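Local coordinates for ferritin (Ulva pertusa, PDB 3VNX), which probably oxidises ferrous iron and stores it as ferric mineral inside a hollow 24-subunit protein shell, as ferritins do, at residues Gln47-Tyr52 / Lys107-Pro112; Tyr56-Leu61 / Glu129-Leu134; Leu137-Leu142 / Gly164-Gln169. All coordinates share one frame; numbering follows the deposited sequence.

Contact 1: residues Gln47-Tyr52 / Lys107-Pro112; sequences QINIEY and KPLAAP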
ATOM      1  N   GLN A  47     -46.438  28.027  15.559  1.00 46.83           N
ATOM      2  CA  GLN A  47     -45.951  26.664  15.388  1.00 45.85           C
ATOM      3  C   GLN A  47     -44.511  26.543  15.921  1.00 48.77           C
ATOM      4  O   GLN A  47     -44.133  25.532  16.517  1.00 41.02           O
ATOM      5  CB  GLN A  47     -46.076  26.240  13.914  1.00 51.37           C
ATOM      6  CG  GLN A  47     -45.704  24.784  13.626  1.00 52.57           C
ATOM      7  CD  GLN A  47     -46.514  23.789  14.433  1.00 54.33           C
ATOM      8  OE1 GLN A  47     -47.705  23.991  14.682  1.00 61.76           O
ATOM      9  NE2 GLN A  47     -45.875  22.697  14.831  1.00 41.51           N
ATOM     10  N   ILE A  48     -43.714  27.590  15.762  1.00 43.30           N
ATOM     11  CA  ILE A  48     -42.436  27.612  16.462  1.00 41.31           C
ATOM     12  C   ILE A  48     -42.649  27.343  17.955  1.00 47.60           C
ATOM     13  O   ILE A  48     -42.003  26.459  18.540  1.00 44.21           O
ATOM     14  CB  ILE A  48     -41.681  28.936  16.265  1.00 46.43           C
ATOM     15  CG1 ILE A  48     -41.067  28.981  14.870  1.00 45.67           C
ATOM     16  CG2 ILE A  48     -40.582  29.083  17.306  1.00 44.74           C
ATOM     17  CD1 ILE A  48     -40.856  30.368  14.330  1.00 47.06           C
ATOM     18  N   ASN A  49     -43.569  28.085  18.568  1.00 42.49           N
ATOM     19  CA  ASN A  49     -43.802  27.936  20.000  1.00 42.98           C
ATOM     20  C   ASN A  49     -44.285  26.540  20.363  1.00 43.91           C
ATOM     21  O   ASN A  49     -43.988  26.034  21.446  1.00 40.86           O
ATOM     22  CB  ASN A  49     -44.793  28.994  20.514  1.00 50.68           C
ATOM     23  CG  ASN A  49     -45.104  28.836  22.008  1.00 52.02           C
ATOM     24  OD1 ASN A  49     -46.232  28.505  22.387  1.00 53.95           O
ATOM     25  ND2 ASN A  49     -44.101  29.068  22.857  1.00 48.41           N
ATOM     26  N   ILE A  50     -45.032  25.919  19.455  1.00 47.80           N
ATOM     27  CA  ILE A  50     -45.566  24.580  19.697  1.00 42.23           C
ATOM     28  C   ILE A  50     -44.448  23.524  19.709  1.00 47.50           C
ATOM     29  O   ILE A  50     -44.436  22.617  20.553  1.00 41.47           O
ATOM     30  CB  ILE A  50     -46.652  24.238  18.663  1.00 46.87           C
ATOM     31  CG1 ILE A  50     -47.813  25.228  18.793  1.00 49.72           C
ATOM     32  CG2 ILE A  50     -47.136  22.795  18.825  1.00 46.14           C
ATOM     33  CD1 ILE A  50     -49.024  24.882  17.978  1.00 47.62           C
ATOM     34  N   GLU A  51     -43.501  23.653  18.778  1.00 48.44           N
ATOM     35  CA  GLU A  51     -42.380  22.721  18.695  1.00 47.91           C
ATOM     36  C   GLU A  51     -41.492  22.970  19.889  1.00 47.34           C
ATOM     37  O   GLU A  51     -41.054  22.030  20.582  1.00 46.79           O
ATOM     38  CB  GLU A  51     -41.568  22.919  17.404  1.00 48.26           C
ATOM     39  CG  GLU A  51     -42.350  22.773  16.096  1.00 47.15           C
ATOM     40  CD  GLU A  51     -42.723  21.322  15.729  1.00 54.89           C
ATOM     41  OE1 GLU A  51     -43.509  21.150  14.767  1.00 53.71           O
ATOM     42  OE2 GLU A  51     -42.245  20.359  16.373  1.00 46.09           O
ATOM     43  N   TYR A  52     -41.233  24.248  20.139  1.00 42.83           N
ATOM     44  CA  TYR A  52     -40.403  24.614  21.280  1.00 43.13           C
ATOM     45  C   TYR A  52     -40.989  24.090  22.596  1.00 38.00           C
ATOM     46  O   TYR A  52     -40.245  23.583  23.431  1.00 43.64           O
ATOM     47  CB  TYR A  52     -40.138  26.121  21.333  1.00 42.50           C
ATOM     48  CG  TYR A  52     -38.661  26.475  21.394  1.00 44.31           C
ATOM     49  CD1 TYR A  52     -37.841  25.929  22.380  1.00 42.97           C
ATOM     50  CD2 TYR A  52     -38.088  27.357  20.471  1.00 40.96           C
ATOM     51  CE1 TYR A  52     -36.482  26.239  22.446  1.00 41.38           C
ATOM     52  CE2 TYR A  52     -36.728  27.689  20.532  1.00 37.12           C
ATOM     53  CZ  TYR A  52     -35.928  27.121  21.526  1.00 48.35           C
ATOM     54  OH  TYR A  52     -34.578  27.429  21.616  1.00 45.24           O
ATOM     55  N   LYS A 107     -42.182  32.963  22.257  1.00 50.32           N
ATOM     56  CA  LYS A 107     -43.220  33.121  23.257  1.00 51.95           C
ATOM     57  C   LYS A 107     -42.846  32.419  24.561  1.00 50.44           C
ATOM     58  O   LYS A 107     -41.832  31.729  24.632  1.00 53.90           O
ATOM     59  CB  LYS A 107     -44.529  32.587  22.691  1.00 50.42           C
ATOM     60  CG  LYS A 107     -44.953  33.303  21.417  1.00 49.12           C
ATOM     61  CD  LYS A 107     -46.244  32.715  20.855  1.00 60.27           C
ATOM     62  CE  LYS A 107     -46.969  33.714  19.954  1.00 65.78           C
ATOM     63  NZ  LYS A 107     -48.166  33.099  19.305  1.00 68.68           N
ATOM     64  N   PRO A 108     -43.638  32.627  25.614  1.00 53.26           N
ATOM     65  CA  PRO A 108     -43.314  31.964  26.882  1.00 53.67           C
ATOM     66  C   PRO A 108     -43.459  30.443  26.797  1.00 52.76           C
ATOM     67  O   PRO A 108     -44.268  29.918  26.030  1.00 46.67           O
ATOM     68  CB  PRO A 108     -44.357  32.531  27.855  1.00 43.42           C
ATOM     69  CG  PRO A 108     -44.737  33.843  27.275  1.00 47.58           C
ATOM     70  CD  PRO A 108     -44.686  33.651  25.772  1.00 50.46           C
ATOM     71  N   LEU A 109     -42.665  29.738  27.589  1.00 48.29           N
ATOM     72  CA  LEU A 109     -42.817  28.303  27.711  1.00 44.54           C
ATOM     73  C   LEU A 109     -43.319  27.997  29.107  1.00 55.17           C
ATOM     74  O   LEU A 109     -42.676  28.371  30.099  1.00 54.70           O
ATOM     75  CB  LEU A 109     -41.485  27.591  27.475  1.00 47.57           C
ATOM     76  CG  LEU A 109     -40.784  27.785  26.123  1.00 51.81           C
ATOM     77  CD1 LEU A 109     -39.772  26.669  25.923  1.00 48.31           C
ATOM     78  CD2 LEU A 109     -41.782  27.805  24.975  1.00 45.67           C
ATOM     79  N   ALA A 110     -44.477  27.341  29.183  1.00 44.88           N
ATOM     80  CA  ALA A 110     -45.018  26.894  30.461  1.00 45.01           C
ATOM     81  C   ALA A 110     -44.181  25.753  31.049  1.00 51.00           C
ATOM     82  O   ALA A 110     -43.588  24.953  30.311  1.00 52.38           O
ATOM     83  CB  ALA A 110     -46.467  26.454  30.293  1.00 45.62           C
ATOM     84  N   ALA A 111     -44.143  25.677  32.376  1.00 51.66           N
ATOM     85  CA  ALA A 111     -43.513  24.553  33.064  1.00 45.05           C
ATOM     86  C   ALA A 111     -44.205  23.273  32.648  1.00 48.35           C
ATOM     87  O   ALA A 111     -45.434  23.193  32.710  1.00 50.48           O
ATOM     88  CB  ALA A 111     -43.631  24.731  34.545  1.00 39.58           C
ATOM     89  N   PRO A 112     -43.425  22.264  32.209  1.00 57.50           N
ATOM     90  CA  PRO A 112     -43.998  20.966  31.817  1.00 38.96           C
ATOM     91  C   PRO A 112     -44.259  20.108  33.040  1.00 49.68           C
ATOM     92  O   PRO A 112     -43.732  20.405  34.112  1.00 44.80           O
ATOM     93  CB  PRO A 112     -42.880  20.328  30.996  1.00 44.30           C
ATOM     94  CG  PRO A 112     -41.619  20.895  31.606  1.00 51.15           C
ATOM     95  CD  PRO A 112     -41.960  22.309  32.018  1.00 49.30           C
TER
HETATM   96  O   HOH W   1     -41.941  30.168  21.220  1.00 46.96           O
HETATM   97  O   HOH W   2     -47.177  29.283  25.390  1.00 59.96           O
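In the ferritin four-helix bundle, a long loop joins helix 73-99 to helix 123-151 and lies against the outside of the bundle; here K107-P112 of that loop meets helix 38-66 over one turn. N49 carries the polar part. Its CG stands anti to the backbone N (chi1 178°), sending the amide out to the loop, where N49 ND2 donates to P108 O at 3.3 Å. The bond is moderately bent, 150° at the hydrogen, and the donor comes from about 47° above the carbonyl plane. Two waters complete the grip: one accepts from both N49 ND2 and K107 N, while the other donates to N49 OD1 and P108 O, so both ends of the amide and the carbonyl are held together.

Van der Waals contacts lie beside these bonds. K107 CB is 3.5 Å from N49 ND2, the lysine chain crossing the asparagine almost at right angles before NZ leaves to form a salt bridge with E46. L109 CD2 touches the same nitrogen, at 3.4 Å from N49 ND2, and its other branch meets Y52, whose hydroxyl bonds H59 of the second subunit. The same loop reaches that subunit through backbone hydrogen bonds of L109, so the contact backs a dimer interface. L109 CD1 lies 4.1 Å from Y52 CD1, obliquely to the ring.

Contact 2: residues Tyr56-Leu61 / Glu129-Leu134; sequences YVYHAL and ELALSL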
ATOM      1  N   TYR A  56     -39.531  20.966  25.174  1.00 45.46           N
ATOM      2  CA  TYR A  56     -39.321  21.166  26.609  1.00 45.46           C
ATOM      3  C   TYR A  56     -39.988  20.028  27.390  1.00 43.76           C
ATOM      4  O   TYR A  56     -39.426  19.479  28.346  1.00 41.53           O
ATOM      5  CB  TYR A  56     -39.913  22.515  27.006  1.00 43.34           C
ATOM      6  CG  TYR A  56     -39.323  23.215  28.225  1.00 43.30           C
ATOM      7  CD1 TYR A  56     -37.954  23.386  28.371  1.00 40.28           C
ATOM      8  CD2 TYR A  56     -40.160  23.762  29.198  1.00 43.97           C
ATOM      9  CE1 TYR A  56     -37.431  24.063  29.477  1.00 52.24           C
ATOM     10  CE2 TYR A  56     -39.653  24.431  30.304  1.00 46.30           C
ATOM     11  CZ  TYR A  56     -38.293  24.587  30.440  1.00 52.38           C
ATOM     12  OH  TYR A  56     -37.794  25.255  31.541  1.00 45.69           O
ATOM     13  N   VAL A  57     -41.192  19.673  26.964  1.00 44.43           N
ATOM     14  CA  VAL A  57     -41.913  18.562  27.561  1.00 39.28           C
ATOM     15  C   VAL A  57     -41.116  17.284  27.410  1.00 45.25           C
ATOM     16  O   VAL A  57     -40.980  16.511  28.362  1.00 44.59           O
ATOM     17  CB  VAL A  57     -43.259  18.358  26.880  1.00 42.21           C
ATOM     18  CG1 VAL A  57     -43.914  17.091  27.398  1.00 42.20           C
ATOM     19  CG2 VAL A  57     -44.145  19.573  27.097  1.00 40.40           C
ATOM     20  N   TYR A  58     -40.590  17.053  26.208  1.00 42.42           N
ATOM     21  CA  TYR A  58     -39.780  15.861  25.985  1.00 43.04           C
ATOM     22  C   TYR A  58     -38.551  15.839  26.881  1.00 47.10           C
ATOM     23  O   TYR A  58     -38.129  14.774  27.346  1.00 42.30           O
ATOM     24  CB  TYR A  58     -39.396  15.708  24.517  1.00 39.99           C
ATOM     25  CG  TYR A  58     -40.528  15.114  23.707  1.00 48.70           C
ATOM     26  CD1 TYR A  58     -41.504  14.345  24.328  1.00 42.85           C
ATOM     27  CD2 TYR A  58     -40.630  15.322  22.335  1.00 45.22           C
ATOM     28  CE1 TYR A  58     -42.552  13.796  23.612  1.00 50.92           C
ATOM     29  CE2 TYR A  58     -41.681  14.774  21.605  1.00 54.34           C
ATOM     30  CZ  TYR A  58     -42.644  14.006  22.253  1.00 61.22           C
ATOM     31  OH  TYR A  58     -43.709  13.446  21.560  1.00 50.24           O
ATOM     32  N   HIS A  59     -37.989  17.021  27.135  1.00 39.63           N
ATOM     33  CA  HIS A  59     -36.836  17.114  28.011  1.00 41.61           C
ATOM     34  C   HIS A  59     -37.231  16.731  29.441  1.00 46.49           C
ATOM     35  O   HIS A  59     -36.456  16.090  30.162  1.00 39.40           O
ATOM     36  CB  HIS A  59     -36.221  18.510  27.968  1.00 41.86           C
ATOM     37  CG  HIS A  59     -34.753  18.515  28.242  1.00 43.76           C
ATOM     38  ND1 HIS A  59     -33.967  19.640  28.083  1.00 46.33           N
ATOM     39  CD2 HIS A  59     -33.917  17.530  28.647  1.00 37.25           C
ATOM     40  CE1 HIS A  59     -32.716  19.345  28.389  1.00 41.42           C
ATOM     41  NE2 HIS A  59     -32.659  18.070  28.740  1.00 42.10           N
ATOM     42  N   ALA A  60     -38.442  17.105  29.847  1.00 40.01           N
ATOM     43  CA  ALA A  60     -38.923  16.721  31.176  1.00 49.01           C
ATOM     44  C   ALA A  60     -39.084  15.191  31.277  1.00 50.79           C
ATOM     45  O   ALA A  60     -38.715  14.572  32.291  1.00 43.26           O
ATOM     46  CB  ALA A  60     -40.226  17.449  31.518  1.00 36.76           C
ATOM     47  N   LEU A  61     -39.608  14.583  30.213  1.00 44.40           N
ATOM     48  CA  LEU A  61     -39.775  13.139  30.182  1.00 43.66           C
ATOM     49  C   LEU A  61     -38.434  12.459  30.343  1.00 46.88           C
ATOM     50  O   LEU A  61     -38.295  11.450  31.049  1.00 49.27           O
ATOM     51  CB  LEU A  61     -40.421  12.717  28.871  1.00 49.50           C
ATOM     52  CG  LEU A  61     -41.940  12.896  28.922  1.00 56.11           C
ATOM     53  CD1 LEU A  61     -42.563  12.878  27.522  1.00 60.49           C
ATOM     54  CD2 LEU A  61     -42.542  11.820  29.814  1.00 50.05           C
ATOM     55  N   GLU A 129     -47.805   6.585  25.373  1.00 43.51           N
ATOM     56  CA  GLU A 129     -49.152   6.990  24.994  1.00 50.87           C
ATOM     57  C   GLU A 129     -49.280   8.516  25.022  1.00 39.65           C
ATOM     58  O   GLU A 129     -49.933   9.105  24.174  1.00 42.94           O
ATOM     59  CB  GLU A 129     -50.197   6.325  25.892  1.00 52.03           C
ATOM     60  CG  GLU A 129     -50.381   4.827  25.636  1.00 49.54           C
ATOM     61  CD  GLU A 129     -51.518   4.224  26.451  1.00 54.30           C
ATOM     62  OE1 GLU A 129     -52.026   4.902  27.376  1.00 59.86           O
ATOM     63  OE2 GLU A 129     -51.909   3.073  26.163  1.00 55.67           O
ATOM     64  N   LEU A 130     -48.638   9.149  25.994  1.00 39.31           N
ATOM     65  CA  LEU A 130     -48.623  10.606  26.081  0.87 45.62           C
ATOM     66  C   LEU A 130     -47.931  11.171  24.847  1.00 44.31           C
ATOM     67  O   LEU A 130     -48.459  12.056  24.171  1.00 40.85           O
ATOM     68  CB  LEU A 130     -47.874  11.048  27.338  1.00 43.36           C
ATOM     69  CG  LEU A 130     -48.194  12.399  27.981  0.96 51.95           C
ATOM     70  CD1 LEU A 130     -46.924  13.012  28.518  0.79 47.89           C
ATOM     71  CD2 LEU A 130     -48.880  13.361  27.030  0.89 49.07           C
ATOM     72  N   ALA A 131     -46.743  10.637  24.562  1.00 45.71           N
ATOM     73  CA  ALA A 131     -45.949  11.046  23.403  1.00 48.90           C
ATOM     74  C   ALA A 131     -46.721  10.908  22.092  1.00 42.76           C
ATOM     75  O   ALA A 131     -46.789  11.847  21.301  1.00 45.88           O
ATOM     76  CB  ALA A 131     -44.636  10.246  23.340  1.00 47.09           C
ATOM     77  N   LEU A 132     -47.293   9.731  21.867  1.00 43.61           N
ATOM     78  CA  LEU A 132     -48.108   9.503  20.688  1.00 46.60           C
ATOM     79  C   LEU A 132     -49.181  10.582  20.587  1.00 45.67           C
ATOM     80  O   LEU A 132     -49.342  11.219  19.542  1.00 44.03           O
ATOM     81  CB  LEU A 132     -48.757   8.117  20.760  1.00 46.65           C
ATOM     82  CG  LEU A 132     -49.826   7.797  19.711  1.00 44.33           C
ATOM     83  CD1 LEU A 132     -49.301   7.985  18.291  1.00 42.41           C
ATOM     84  CD2 LEU A 132     -50.355   6.374  19.914  1.00 45.52           C
ATOM     85  N   SER A 133     -49.896  10.787  21.688  1.00 44.98           N
ATOM     86  CA  SER A 133     -50.998  11.747  21.749  1.00 48.52           C
ATOM     87  C   SER A 133     -50.502  13.134  21.370  1.00 49.67           C
ATOM     88  O   SER A 133     -51.151  13.855  20.594  1.00 41.11           O
ATOM     89  CB  SER A 133     -51.619  11.770  23.154  1.00 44.75           C
ATOM     90  OG  SER A 133     -52.165  10.498  23.497  1.00 41.27           O
ATOM     91  N   LEU A 134     -49.339  13.490  21.912  1.00 43.46           N
ATOM     92  CA  LEU A 134     -48.708  14.767  21.585  1.00 47.92           C
ATOM     93  C   LEU A 134     -48.357  14.855  20.099  1.00 44.60           C
ATOM     94  O   LEU A 134     -48.518  15.902  19.474  1.00 41.02           O
ATOM     95  CB  LEU A 134     -47.465  14.991  22.450  1.00 52.95           C
ATOM     96  CG  LEU A 134     -47.736  15.411  23.900  1.00 57.77           C
ATOM     97  CD1 LEU A 134     -46.445  15.576  24.694  1.00 47.21           C
ATOM     98  CD2 LEU A 134     -48.538  16.697  23.928  1.00 52.94           C
TER
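Helices 38-66 and 123-151 form an antiparallel pair of the four-helix bundle, with 172° between the directions of segments 56-61 and 129-134, a wide 12.0 Å between their axes, and Y58 CA and A131 CA as the closest backbone pair at 8.2 Å. Y58 spans much of this distance, and V57, L61, L130 and L134 meet at their tips. Y58 has CG anti to its carbonyl carbon (chi1 -80°), which carries the ring across to the other helix until its far end meets the small A131: CE1 of Y58 is 4.1 Å from A131 CB, and the OH of Y58 is 3.8 Å from A131 CB. The hydroxyl passes alongside the backbone at A131, but its hydrogen-bond partner is E135, one turn further along the same helix. This tyrosine probably corresponds to the one beside the ferroxidase centre of related ferritins. L61 CD1 of the tyrosine's own helix lies in the plane of the ring, at its edge.

Aliphatic tips make the other contacts. V57 CG1, anti to the backbone N, reaches L134 tip to tip, 4.0 Å from L134 CD1. L61 and L130 make a looser pair, with L61 CD1 4.5 Å from L130 CD1.

All six touching residues are buried. Helix 73-99 covers the tyrosine through A82 and E86 and L61 through F79, while H176 of helix 155-201 packs on A131; F12 and V15 of a third subunit lie on V57 and L134, so this layer is covered by its own helices and by a neighbouring chain.

Contact 3: residues Leu137-Leu142 / Gly164-Gln169; sequences LNFQKL and GLLSEQ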
ATOM      1  N   LEU A 137     -51.546  15.297  18.099  1.00 45.39           N
ATOM      2  CA  LEU A 137     -51.904  16.692  18.288  1.00 48.38           C
ATOM      3  C   LEU A 137     -51.077  17.560  17.339  1.00 51.17           C
ATOM      4  O   LEU A 137     -51.628  18.397  16.610  1.00 45.25           O
ATOM      5  CB  LEU A 137     -51.652  17.122  19.736  1.00 48.22           C
ATOM      6  CG  LEU A 137     -52.542  18.243  20.284  0.92 54.85           C
ATOM      7  CD1 LEU A 137     -51.898  18.923  21.486  0.87 51.42           C
ATOM      8  CD2 LEU A 137     -52.911  19.263  19.219  0.84 50.70           C
ATOM      9  N   ASN A 138     -49.754  17.370  17.342  1.00 42.46           N
ATOM     10  CA  ASN A 138     -48.917  18.222  16.515  1.00 40.11           C
ATOM     11  C   ASN A 138     -49.152  18.018  15.019  1.00 45.88           C
ATOM     12  O   ASN A 138     -48.962  18.935  14.229  1.00 40.08           O
ATOM     13  CB  ASN A 138     -47.442  18.083  16.842  1.00 51.91           C
ATOM     14  CG  ASN A 138     -46.644  19.272  16.346  1.00 55.64           C
ATOM     15  OD1 ASN A 138     -47.204  20.345  16.163  1.00 48.77           O
ATOM     16  ND2 ASN A 138     -45.350  19.088  16.109  1.00 53.27           N
ATOM     17  N   PHE A 139     -49.572  16.815  14.639  1.00 43.25           N
ATOM     18  CA  PHE A 139     -49.933  16.539  13.260  1.00 44.04           C
ATOM     19  C   PHE A 139     -51.086  17.466  12.861  1.00 49.90           C
ATOM     20  O   PHE A 139     -51.074  18.096  11.788  1.00 45.80           O
ATOM     21  CB  PHE A 139     -50.334  15.076  13.120  1.00 43.08           C
ATOM     22  CG  PHE A 139     -50.673  14.660  11.719  1.00 47.49           C
ATOM     23  CD1 PHE A 139     -50.201  15.370  10.629  1.00 48.85           C
ATOM     24  CD2 PHE A 139     -51.458  13.536  11.497  1.00 43.61           C
ATOM     25  CE1 PHE A 139     -50.519  14.977   9.332  1.00 46.53           C
ATOM     26  CE2 PHE A 139     -51.772  13.126  10.223  1.00 47.25           C
ATOM     27  CZ  PHE A 139     -51.303  13.856   9.126  1.00 54.98           C
ATOM     28  N   GLN A 140     -52.070  17.582  13.741  1.00 41.31           N
ATOM     29  CA  GLN A 140     -53.188  18.472  13.456  1.00 45.87           C
ATOM     30  C   GLN A 140     -52.743  19.938  13.465  1.00 50.35           C
ATOM     31  O   GLN A 140     -53.124  20.717  12.577  1.00 44.39           O
ATOM     32  CB  GLN A 140     -54.337  18.221  14.428  1.00 42.33           C
ATOM     33  CG  GLN A 140     -55.041  16.903  14.141  1.00 52.29           C
ATOM     34  CD  GLN A 140     -55.624  16.244  15.384  1.00 68.83           C
ATOM     35  OE1 GLN A 140     -56.784  15.831  15.385  1.00 77.83           O
ATOM     36  NE2 GLN A 140     -54.822  16.140  16.445  1.00 56.14           N
ATOM     37  N   LYS A 141     -51.922  20.315  14.447  1.00 43.26           N
ATOM     38  CA  LYS A 141     -51.369  21.671  14.444  1.00 45.28           C
ATOM     39  C   LYS A 141     -50.695  21.931  13.097  1.00 48.12           C
ATOM     40  O   LYS A 141     -50.922  22.968  12.467  1.00 45.41           O
ATOM     41  CB  LYS A 141     -50.373  21.883  15.586  1.00 39.88           C
ATOM     42  CG  LYS A 141     -50.997  21.907  16.966  1.00 46.10           C
ATOM     43  CD  LYS A 141     -52.032  23.032  17.094  1.00 41.20           C
ATOM     44  CE  LYS A 141     -52.641  23.097  18.506  1.00 56.42           C
ATOM     45  NZ  LYS A 141     -53.239  24.443  18.810  1.00 47.70           N
ATOM     46  N   LEU A 142     -49.883  20.980  12.640  1.00 39.15           N
ATOM     47  CA  LEU A 142     -49.201  21.172  11.370  1.00 46.08           C
ATOM     48  C   LEU A 142     -50.229  21.316  10.253  1.00 49.23           C
ATOM     49  O   LEU A 142     -50.085  22.186   9.400  1.00 42.02           O
ATOM     50  CB  LEU A 142     -48.198  20.045  11.083  1.00 44.73           C
ATOM     51  CG  LEU A 142     -46.880  20.211  11.850  1.00 47.80           C
ATOM     52  CD1 LEU A 142     -45.995  18.964  11.770  1.00 43.79           C
ATOM     53  CD2 LEU A 142     -46.137  21.451  11.369  1.00 41.56           C
ATOM     54  N   GLY A 164     -41.822  19.220   4.372  1.00 49.85           N
ATOM     55  CA  GLY A 164     -40.933  19.141   5.513  1.00 41.64           C
ATOM     56  C   GLY A 164     -41.639  18.545   6.710  1.00 51.15           C
ATOM     57  O   GLY A 164     -41.963  17.355   6.707  1.00 46.78           O
ATOM     58  N   LEU A 165     -41.910  19.382   7.710  1.00 46.13           N
ATOM     59  CA  LEU A 165     -42.528  18.941   8.958  1.00 46.78           C
ATOM     60  C   LEU A 165     -43.789  18.083   8.801  1.00 47.00           C
ATOM     61  O   LEU A 165     -43.950  17.059   9.479  1.00 44.13           O
ATOM     62  CB  LEU A 165     -42.844  20.149   9.838  1.00 47.98           C
ATOM     63  CG  LEU A 165     -41.657  21.013  10.265  1.00 47.60           C
ATOM     64  CD1 LEU A 165     -42.092  21.908  11.414  1.00 51.53           C
ATOM     65  CD2 LEU A 165     -40.461  20.170  10.677  1.00 45.63           C
ATOM     66  N   LEU A 166     -44.695  18.497   7.930  1.00 41.61           N
ATOM     67  CA  LEU A 166     -45.962  17.789   7.832  1.00 44.21           C
ATOM     68  C   LEU A 166     -45.671  16.336   7.503  1.00 48.03           C
ATOM     69  O   LEU A 166     -46.083  15.432   8.223  1.00 45.08           O
ATOM     70  CB  LEU A 166     -46.850  18.401   6.751  1.00 49.11           C
ATOM     71  CG  LEU A 166     -48.368  18.437   6.982  1.00 51.98           C
ATOM     72  CD1 LEU A 166     -49.122  18.476   5.653  1.00 37.61           C
ATOM     73  CD2 LEU A 166     -48.843  17.266   7.817  1.00 52.14           C
ATOM     74  N   SER A 167     -44.945  16.132   6.405  1.00 51.02           N
ATOM     75  CA  SER A 167     -44.625  14.802   5.907  1.00 49.21           C
ATOM     76  C   SER A 167     -43.856  13.983   6.938  1.00 53.54           C
ATOM     77  O   SER A 167     -44.105  12.777   7.108  1.00 50.39           O
ATOM     78  CB  SER A 167     -43.804  14.904   4.622  1.00 52.49           C
ATOM     79  OG  SER A 167     -43.409  13.618   4.175  1.00 55.63           O
ATOM     80  N   GLU A 168     -42.910  14.632   7.612  1.00 35.26           N
ATOM     81  CA  GLU A 168     -42.159  13.963   8.664  1.00 50.51           C
ATOM     82  C   GLU A 168     -43.065  13.546   9.836  1.00 46.85           C
ATOM     83  O   GLU A 168     -42.867  12.490  10.444  1.00 45.90           O
ATOM     84  CB  GLU A 168     -41.025  14.862   9.161  1.00 48.72           C
ATOM     85  CG  GLU A 168     -39.861  15.014   8.184  1.00 56.26           C
ATOM     86  CD  GLU A 168     -38.977  16.228   8.503  1.00 72.83           C
ATOM     87  OE1 GLU A 168     -38.734  17.048   7.585  1.00 69.59           O
ATOM     88  OE2 GLU A 168     -38.537  16.372   9.671  1.00 65.74           O
ATOM     89  N   GLN A 169     -44.057  14.378  10.144  1.00 39.70           N
ATOM     90  CA  GLN A 169     -44.912  14.139  11.295  1.00 44.30           C
ATOM     91  C   GLN A 169     -45.722  12.864  11.071  1.00 45.09           C
ATOM     92  O   GLN A 169     -45.980  12.101  12.014  1.00 42.15           O
ATOM     93  CB  GLN A 169     -45.802  15.355  11.577  1.00 44.11           C
ATOM     94  CG  GLN A 169     -46.653  15.228  12.827  1.00 49.72           C
ATOM     95  CD  GLN A 169     -45.830  15.071  14.103  1.00 51.53           C
ATOM     96  OE1 GLN A 169     -45.110  15.980  14.509  1.00 58.99           O
ATOM     97  NE2 GLN A 169     -45.955  13.920  14.750  1.00 50.59           N
TER
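L142 lies over the backbone of the opposite helix: its CD1 rests 3.6 Å from L165 O and an equal 3.6 Å from Q169 CB, while its other branch, CD2, sits 3.9 Å from L165 CB. The leucine packs against L165, L166 and Q169, crossing both L165 and Q169 at about a right angle. The axes of segments 137-142 and 164-169 come within 9.5 Å and cross at -149°, and a wider pi-type turn at 164-166 interrupts the regular winding of helix 155-201.

F139 takes the flank. With CG anti to the backbone N (chi1 -178°), its ring swings beside L166, whose CD2 methyl lies at the ring edge and in its plane, a tight 3.2 Å from F139 CE1. Q169 also holds CG anti to its backbone N, then bends at chi2, so that its CG passes 3.7 Å from F139 CB. Q169 OE1 comes 3.5 Å from N138 ND2, with the two amide planes 64° apart; this is a near approach only, for N138 ND2 donates to E51 OE1.

N138 OD1 accepts from Q47 NE2, while Q169 NE2 bonds E135 OE1. A calcium ion is observed about 3 Å from the N138 side chain. E51, E135 and Q169 itself correspond to ferroxidase-centre residues of related ferritins, consistent with the same role here. The chemistry is therefore two-sided, and would suit a polar, iron-handling interior beside an apolar helix seam.

The three contacts all lie within the ferritin-like domain. Contacts 1 and 2 share helix 38-66 and their segments alternate along the chain, their centres about 13 Å apart; P112 of the loop packs on Y56 and A60, so the loop and helix 38-66 together face the second subunit. Contact 3 follows both in sequence, its centre about 16 Å from that of contact 1 and 15 Å from that of contact 2. It shares helix 123-151 with contact 2, and reaches contact 1 through Q47 and E51, which meet N138. The packing of the bundle and its probable iron site thus share helices 38-66 and 123-151, with all three contacts also touching a third subunit of the shell.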